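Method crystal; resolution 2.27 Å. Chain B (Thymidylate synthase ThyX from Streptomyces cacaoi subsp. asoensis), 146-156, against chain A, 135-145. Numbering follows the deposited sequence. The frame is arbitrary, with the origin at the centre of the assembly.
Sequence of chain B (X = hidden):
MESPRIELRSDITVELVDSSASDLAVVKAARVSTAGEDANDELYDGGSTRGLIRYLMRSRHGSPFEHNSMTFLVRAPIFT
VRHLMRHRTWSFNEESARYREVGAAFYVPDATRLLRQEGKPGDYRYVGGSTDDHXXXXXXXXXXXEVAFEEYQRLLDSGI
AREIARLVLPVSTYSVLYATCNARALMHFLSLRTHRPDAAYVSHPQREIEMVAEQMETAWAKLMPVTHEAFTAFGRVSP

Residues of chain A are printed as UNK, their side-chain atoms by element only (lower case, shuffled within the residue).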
# COMPACT_ATOMS: atom_id res chain seq x y z
N GLU B 146 -14.27 -35.28 11.18
CA GLU B 146 -15.62 -35.87 11.14
C GLU B 146 -16.54 -35.20 12.13
O GLU B 146 -17.60 -34.71 11.78
CB GLU B 146 -15.54 -37.37 11.41
CG GLU B 146 -15.03 -38.17 10.19
CD GLU B 146 -14.89 -39.70 10.46
OE1 GLU B 146 -14.79 -40.16 11.65
OE2 GLU B 146 -14.87 -40.47 9.46
N VAL B 147 -16.10 -35.12 13.38
CA VAL B 147 -16.93 -34.57 14.38
C VAL B 147 -17.27 -33.10 14.01
O VAL B 147 -18.45 -32.70 13.99
CB VAL B 147 -16.18 -34.61 15.75
CG1 VAL B 147 -16.85 -33.69 16.74
CG2 VAL B 147 -16.10 -36.00 16.26
N ALA B 148 -16.23 -32.31 13.69
CA ALA B 148 -16.43 -30.90 13.35
C ALA B 148 -17.50 -30.78 12.23
O ALA B 148 -18.52 -30.05 12.37
CB ALA B 148 -15.09 -30.21 12.95
N PHE B 149 -17.32 -31.53 11.14
CA PHE B 149 -18.22 -31.39 10.04
C PHE B 149 -19.62 -31.91 10.40
O PHE B 149 -20.62 -31.35 9.95
CB PHE B 149 -17.66 -32.12 8.81
CG PHE B 149 -18.46 -31.86 7.56
CD1 PHE B 149 -19.35 -32.81 7.09
CD2 PHE B 149 -18.34 -30.62 6.89
CE1 PHE B 149 -20.12 -32.57 5.95
CE2 PHE B 149 -19.08 -30.36 5.77
CZ PHE B 149 -20.00 -31.36 5.30
N GLU B 150 -19.71 -32.94 11.25
CA GLU B 150 -21.01 -33.41 11.66
C GLU B 150 -21.71 -32.34 12.52
O GLU B 150 -22.90 -32.10 12.36
CB GLU B 150 -20.91 -34.76 12.40
CG GLU B 150 -20.66 -36.02 11.52
CD GLU B 150 -20.03 -37.15 12.35
OE1 GLU B 150 -20.00 -38.31 11.90
OE2 GLU B 150 -19.60 -36.88 13.50
N GLU B 151 -20.97 -31.69 13.42
CA GLU B 151 -21.58 -30.60 14.21
C GLU B 151 -21.90 -29.43 13.29
O GLU B 151 -22.92 -28.75 13.42
CB GLU B 151 -20.67 -30.16 15.37
CG GLU B 151 -20.26 -31.34 16.21
CD GLU B 151 -21.50 -31.99 16.91
OE1 GLU B 151 -22.57 -31.32 16.99
OE2 GLU B 151 -21.40 -33.16 17.35
N TYR B 152 -21.03 -29.23 12.32
CA TYR B 152 -21.29 -28.21 11.31
C TYR B 152 -22.65 -28.48 10.60
O TYR B 152 -23.54 -27.63 10.59
CB TYR B 152 -20.16 -28.17 10.32
CG TYR B 152 -20.34 -27.14 9.24
CD1 TYR B 152 -20.33 -27.52 7.92
CD2 TYR B 152 -20.54 -25.76 9.54
CE1 TYR B 152 -20.50 -26.60 6.91
CE2 TYR B 152 -20.74 -24.82 8.57
CZ TYR B 152 -20.72 -25.24 7.22
OH TYR B 152 -20.88 -24.36 6.14
N GLN B 153 -22.77 -29.65 10.01
CA GLN B 153 -24.03 -30.08 9.38
C GLN B 153 -25.22 -30.01 10.35
O GLN B 153 -26.32 -29.56 9.98
CB GLN B 153 -23.85 -31.51 8.83
CG GLN B 153 -23.06 -31.57 7.51
CD GLN B 153 -23.60 -30.58 6.46
OE1 GLN B 153 -24.79 -30.60 6.13
NE2 GLN B 153 -22.74 -29.70 5.96
N ARG B 154 -25.00 -30.38 11.61
CA ARG B 154 -26.12 -30.36 12.59
C ARG B 154 -26.68 -28.95 12.80
O ARG B 154 -27.93 -28.75 12.84
CB ARG B 154 -25.71 -31.04 13.91
CG ARG B 154 -26.66 -30.75 15.09
CD ARG B 154 -26.79 -31.93 16.07
NE ARG B 154 -25.51 -32.60 16.15
CZ ARG B 154 -25.28 -33.86 15.74
NH1 ARG B 154 -26.25 -34.66 15.30
NH2 ARG B 154 -24.03 -34.32 15.84
N LEU B 155 -25.79 -27.97 12.92
CA LEU B 155 -26.24 -26.57 13.17
C LEU B 155 -26.89 -25.98 11.92
O LEU B 155 -27.91 -25.29 12.02
CB LEU B 155 -25.08 -25.68 13.62
CG LEU B 155 -24.38 -26.04 14.95
CD1 LEU B 155 -23.15 -25.17 15.25
CD2 LEU B 155 -25.36 -26.02 16.15
N LEU B 156 -26.30 -26.20 10.74
CA LEU B 156 -26.95 -25.80 9.50
C LEU B 156 -28.41 -26.38 9.41
O LEU B 156 -29.34 -25.66 9.04
CB LEU B 156 -26.11 -26.31 8.32
CG LEU B 156 -24.79 -25.56 8.09
CD1 LEU B 156 -24.04 -26.13 6.90
CD2 LEU B 156 -25.00 -24.00 7.95
N UNK A 135 -28.06 -22.87 23.38
CA UNK A 135 -27.62 -24.09 24.01
C UNK A 135 -27.21 -25.15 22.99
O UNK A 135 -26.33 -25.95 23.26
n UNK A 135 -26.16 -23.32 27.32
o UNK A 135 -26.06 -25.44 26.51
c UNK A 135 -28.67 -24.63 25.01
c UNK A 135 -28.29 -24.34 26.51
c UNK A 135 -26.72 -24.42 26.79
N UNK A 136 -27.80 -25.09 21.81
CA UNK A 136 -27.42 -26.02 20.77
C UNK A 136 -26.03 -25.74 20.22
O UNK A 136 -25.21 -26.66 20.05
c UNK A 136 -28.72 -27.34 17.56
n UNK A 136 -28.19 -28.36 16.88
o UNK A 136 -29.48 -26.51 17.04
c UNK A 136 -28.43 -25.98 19.62
c UNK A 136 -28.37 -27.30 18.99
N UNK A 137 -25.79 -24.45 19.93
CA UNK A 137 -24.52 -23.97 19.45
C UNK A 137 -23.47 -24.34 20.50
O UNK A 137 -22.49 -25.02 20.20
c UNK A 137 -23.16 -21.86 19.04
c UNK A 137 -25.42 -22.12 17.99
c UNK A 137 -24.58 -22.44 19.21
N UNK A 138 -23.69 -23.95 21.74
CA UNK A 138 -22.65 -24.16 22.74
C UNK A 138 -22.34 -25.62 22.89
O UNK A 138 -21.19 -26.05 22.99
c UNK A 138 -23.03 -23.54 24.08
c UNK A 138 -23.11 -21.99 23.95
c UNK A 138 -22.05 -23.98 25.15
N UNK A 139 -23.39 -26.41 22.89
CA UNK A 139 -23.22 -27.83 23.17
C UNK A 139 -22.50 -28.48 21.98
O UNK A 139 -21.58 -29.27 22.12
c UNK A 139 -24.68 -29.70 24.19
n UNK A 139 -27.12 -29.51 24.58
c UNK A 139 -26.07 -30.33 23.99
c UNK A 139 -28.18 -29.00 23.94
n UNK A 139 -28.40 -29.19 22.64
n UNK A 139 -29.04 -28.27 24.64
c UNK A 139 -24.61 -28.45 23.38
N UNK A 140 -22.93 -28.12 20.79
CA UNK A 140 -22.41 -28.70 19.61
C UNK A 140 -20.93 -28.27 19.38
O UNK A 140 -20.06 -29.12 19.09
o UNK A 140 -22.84 -28.45 17.25
c UNK A 140 -23.39 -28.27 18.52
N UNK A 141 -20.62 -26.98 19.56
CA UNK A 141 -19.26 -26.42 19.43
C UNK A 141 -18.36 -27.09 20.43
O UNK A 141 -17.26 -27.56 20.10
c UNK A 141 -19.29 -24.90 19.73
N UNK A 142 -18.85 -27.19 21.66
CA UNK A 142 -18.13 -27.91 22.71
C UNK A 142 -17.68 -29.29 22.29
O UNK A 142 -16.50 -29.60 22.49
c UNK A 142 -18.94 -28.02 23.95
c UNK A 142 -18.23 -28.88 25.00
o UNK A 142 -19.20 -26.70 24.46
N UNK A 143 -18.54 -30.12 21.68
CA UNK A 143 -18.04 -31.44 21.26
C UNK A 143 -16.96 -31.24 20.19
O UNK A 143 -15.93 -31.89 20.21
c UNK A 143 -19.16 -32.36 20.70
c UNK A 143 -20.21 -32.70 21.74
n UNK A 143 -17.14 -35.12 22.72
n UNK A 143 -18.23 -36.81 21.59
c UNK A 143 -19.61 -33.61 22.78
n UNK A 143 -19.38 -34.92 22.17
c UNK A 143 -18.25 -35.61 22.16
N UNK A 144 -17.21 -30.36 19.23
CA UNK A 144 -16.20 -30.17 18.20
C UNK A 144 -14.83 -29.72 18.79
O UNK A 144 -13.80 -30.27 18.45
c UNK A 144 -16.72 -29.24 17.05
N UNK A 145 -14.84 -28.78 19.71
CA UNK A 145 -13.61 -28.18 20.24
C UNK A 145 -12.87 -29.13 21.12
O UNK A 145 -11.63 -29.23 21.04
c UNK A 145 -15.90 -23.75 20.61
c UNK A 145 -14.70 -25.76 19.06
c UNK A 145 -15.97 -23.72 19.21
o UNK A 145 -16.65 -22.67 18.57
c UNK A 145 -15.21 -24.80 21.21
c UNK A 145 -13.93 -26.96 21.11
c UNK A 145 -14.64 -25.83 20.45
c UNK A 145 -15.39 -24.73 18.44

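Position 135 carries three carbons, the third bonded to one oxygen and one nitrogen, and its side chain is out of reach of the chain B stretch. This is a terminal amide on a two-methylene stem, Gln A135. Position 136 repeats that pattern, but the end of the chain comes nearer to the partner helix: its nitrogen lies 3.4 Å from CG of Arg B154 and 3.7 Å from CD2 of Leu B155. It is Gln A136, that nitrogen being NE2.

At 137 one carbon bears two more; the CA lies 4.0 Å from CD2 of Leu B155, and one branch carbon lies 4.3 Å from that CD2. The beta-branched pattern is that of Val A137, the branch carbon being CG2. Position 138 has the same three carbons but points away from the chain B stretch: Val A138. Position 139 shows three carbons, a nitrogen, and a carbon carrying two further nitrogens, with no contact to the chain B stretch; the guanidinium identifies Arg A139.

Position 140 has one carbon and one oxygen, and the oxygen lies 2.9 Å from OE1 of Glu B151. A lone hydroxymethyl means Ser A140, whose OG donates a hydrogen bond to that carboxylate. A single carbon at 141, directed away, gives Ala A141.

At 142 a carbon carries one oxygen and one carbon, out of reach of the chain B stretch: Thr A142. Its OG1 instead donates to its own helix, 2.6 Å from O of Val A138. Position 143 has three carbons, a nitrogen, then a carbon with two more nitrogens; its CB points toward the chain B stretch, 4.1 Å from OE2 of Glu B151, though the end of the chain leads away. This is Arg A143. The single carbon at 144 faces chain B, its CB 4.1 Å from CA of Ala B148 and 4.2 Å from CG of Glu B151; this is Ala A144. Position 145 has one carbon and a six-carbon ring bearing oxygen, with no contact to the chain B stretch: Tyr A145, its OH being bonded elsewhere in the structure.

The helices run nearly antiparallel, at 167°, with axes 8.7 Å apart at closest approach. The backbones draw nearest at the alanine pair, where CA of Ala B148 and CA of Ala A144 are 4.9 Å apart; the CA atoms of Leu B155 and Val A137 are 7.0 Å apart, and the leucine side chain reaches across. Between these sites Glu B151 accepts the serine hydrogen bond while NH2 of Arg B154 forms a salt bridge to its OE2 at 3.2 Å, so the carboxylate is engaged from both helices.

Chain A (135-145) QQVVRSATRAY
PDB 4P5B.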